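Local coordinates for protein chitinase (Paenibacillus sp. FPU-7, PDB 5GZT) that probably hydrolyses beta-1,4-linked N-acetylglucosamine chains at random internal sites in chitin and chitodextrins, at residues T870-A875 / L919-E924. Sequence-based numbering, arbitrary orientation.
Sequences TREELA and LKLFRE
Leu-921 and Phe-922 of helical segment 919-924 pack against helical segment 870-875. The axes approach to 9.7 Å and their N-to-C directions differ by 45°. The nearest CA pair is Ala-875 and Phe-922, 5.7 Å apart. CG of Leu-921 is anti to its backbone N (chi1 180°). From there one methyl, CD2, reaches the backbone of 870-875, 3.4 Å from Glu-872 N. The same methyl touches Arg-871 CB. The Phe-922 ring turns one face to Ala-875 CA, in a CH-pi contact 4.1 Å from the Phe-922 centroid. Ala-875 CB adds a contact of 3.7 Å to Phe-922 CE1. Leu-874 meets the ring at its edge, with CD2 4.0 Å from Phe-922 CZ. An alanine in place of Phe-922 would probably open a gap against Ala-875 and leave Leu-874 CD2 without its aromatic neighbour. Ile-890, Leu-892 and Leu-939, on two barrel strands, also touch Phe-922. The polar ends turn to other partners: Glu-872 forms a salt bridge with Lys-925, and Arg-871 NH1 hydrogen-bonds to Ala-865 O. The contact thus joins two outer helices of a family 18 TIM barrel. Its chemistry is largely apolar, so shape and burial rather than directed polar bonds hold these segments together.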
loop_
_atom_site.group_PDB
_atom_site.type_symbol
_atom_site.label_atom_id
_atom_site.label_comp_id
_atom_site.label_asym_id
_atom_site.label_seq_id
_atom_site.Cartn_x
_atom_site.Cartn_y
_atom_site.Cartn_z
ATOM N N THR B 870 -29.945 47.489 13.742
ATOM C CA THR B 870 -30.644 46.365 14.432
ATOM C C THR B 870 -29.761 45.773 15.535
ATOM O O THR B 870 -30.258 45.354 16.602
ATOM C CB THR B 870 -31.069 45.295 13.457
ATOM O OG1 THR B 870 -29.966 44.883 12.665
ATOM C CG2 THR B 870 -32.139 45.857 12.492
ATOM N N ARG B 871 -28.457 45.761 15.299
ATOM C CA ARG B 871 -27.480 45.220 16.291
ATOM C C ARG B 871 -27.518 46.083 17.554
ATOM O O ARG B 871 -27.644 45.585 18.664
ATOM C CB ARG B 871 -26.051 45.198 15.667
ATOM C CG ARG B 871 -25.989 44.212 14.546
ATOM C CD ARG B 871 -24.636 43.844 14.072
ATOM N NE ARG B 871 -23.982 44.869 13.298
ATOM C CZ ARG B 871 -23.897 44.956 11.963
ATOM N NH1 ARG B 871 -24.461 44.125 11.183
ATOM N NH2 ARG B 871 -23.169 45.935 11.416
ATOM N N GLU B 872 -27.482 47.389 17.335
ATOM C CA GLU B 872 -27.623 48.388 18.345
ATOM C C GLU B 872 -28.889 48.202 19.177
ATOM O O GLU B 872 -28.844 48.144 20.428
ATOM C CB GLU B 872 -27.550 49.789 17.674
ATOM C CG GLU B 872 -27.815 50.968 18.600
ATOM C CD GLU B 872 -26.587 51.314 19.413
ATOM O OE1 GLU B 872 -25.471 50.842 19.000
ATOM O OE2 GLU B 872 -26.770 52.060 20.426
ATOM N N GLU B 873 -30.009 48.065 18.494
ATOM C CA GLU B 873 -31.244 47.894 19.200
ATOM C C GLU B 873 -31.298 46.577 20.029
ATOM O O GLU B 873 -31.720 46.567 21.205
ATOM C CB GLU B 873 -32.386 47.896 18.174
ATOM C CG GLU B 873 -33.710 47.845 18.845
ATOM C CD GLU B 873 -34.875 47.870 17.854
ATOM O OE1 GLU B 873 -34.691 47.585 16.620
ATOM O OE2 GLU B 873 -35.968 48.190 18.397
ATOM N N LEU B 874 -30.850 45.485 19.444
ATOM C CA LEU B 874 -30.844 44.208 20.158
ATOM C C LEU B 874 -29.869 44.319 21.361
ATOM O O LEU B 874 -30.199 43.937 22.489
ATOM C CB LEU B 874 -30.477 43.005 19.237
ATOM C CG LEU B 874 -30.557 41.673 20.034
ATOM C CD1 LEU B 874 -31.991 41.285 20.190
ATOM C CD2 LEU B 874 -29.788 40.515 19.406
ATOM N N ALA B 875 -28.715 44.927 21.143
ATOM C CA ALA B 875 -27.709 44.985 22.196
ATOM C C ALA B 875 -28.195 45.793 23.377
ATOM O O ALA B 875 -28.145 45.367 24.530
ATOM C CB ALA B 875 -26.396 45.515 21.636
ATOM N N LEU B 919 -21.325 40.291 17.979
ATOM C CA LEU B 919 -20.474 40.028 19.151
ATOM C C LEU B 919 -19.589 41.179 19.423
ATOM O O LEU B 919 -19.417 41.584 20.590
ATOM C CB LEU B 919 -19.685 38.733 18.958
ATOM C CG LEU B 919 -20.582 37.505 18.963
ATOM C CD1 LEU B 919 -19.826 36.244 18.598
ATOM C CD2 LEU B 919 -21.323 37.322 20.281
ATOM N N LYS B 920 -19.006 41.765 18.370
ATOM C CA LYS B 920 -18.144 42.918 18.565
ATOM C C LYS B 920 -18.927 44.052 19.258
ATOM O O LYS B 920 -18.415 44.761 20.162
ATOM C CB LYS B 920 -17.605 43.431 17.217
ATOM C CG LYS B 920 -16.800 44.693 17.294
ATOM C CD LYS B 920 -16.394 45.184 15.901
ATOM C CE LYS B 920 -15.409 46.333 16.113
ATOM N NZ LYS B 920 -14.888 46.548 14.744
ATOM N N LEU B 921 -20.143 44.278 18.789
ATOM C CA LEU B 921 -20.966 45.403 19.347
ATOM C C LEU B 921 -21.381 45.046 20.775
ATOM O O LEU B 921 -21.338 45.888 21.680
ATOM C CB LEU B 921 -22.178 45.676 18.482
ATOM C CG LEU B 921 -23.024 46.827 19.069
ATOM C CD1 LEU B 921 -22.224 48.110 18.938
ATOM C CD2 LEU B 921 -24.255 47.021 18.209
ATOM N N PHE B 922 -21.807 43.827 20.991
ATOM C CA PHE B 922 -22.189 43.398 22.374
ATOM C C PHE B 922 -21.009 43.587 23.363
ATOM O O PHE B 922 -21.218 44.118 24.486
ATOM C CB PHE B 922 -22.672 41.963 22.449
ATOM C CG PHE B 922 -24.174 41.774 22.279
ATOM C CD1 PHE B 922 -24.816 42.064 21.112
ATOM C CD2 PHE B 922 -24.909 41.250 23.302
ATOM C CE1 PHE B 922 -26.155 41.891 21.018
ATOM C CE2 PHE B 922 -26.219 41.030 23.189
ATOM C CZ PHE B 922 -26.870 41.355 22.064
ATOM N N ARG B 923 -19.782 43.238 22.929
ATOM C CA ARG B 923 -18.589 43.415 23.809
ATOM C C ARG B 923 -18.298 44.866 24.062
ATOM O O ARG B 923 -18.061 45.251 25.218
ATOM C CB ARG B 923 -17.369 42.743 23.242
ATOM C CG ARG B 923 -16.071 42.796 24.060
ATOM C CD ARG B 923 -16.173 43.200 25.563
ATOM N NE ARG B 923 -16.718 42.303 26.401
ATOM C CZ ARG B 923 -17.160 42.343 27.649
ATOM N NH1 ARG B 923 -17.375 43.316 28.522
ATOM N NH2 ARG B 923 -17.504 41.092 28.035
ATOM N N GLU B 924 -18.425 45.702 23.034
ATOM C CA GLU B 924 -18.289 47.138 23.265
ATOM C C GLU B 924 -19.303 47.664 24.272
ATOM O O GLU B 924 -18.955 48.350 25.232
ATOM C CB GLU B 924 -18.388 47.890 21.929
ATOM C CG GLU B 924 -18.349 49.379 22.080
ATOM C CD GLU B 924 -18.406 50.123 20.727
ATOM O OE1 GLU B 924 -19.339 49.994 19.943
ATOM O OE2 GLU B 924 -17.502 50.831 20.472
#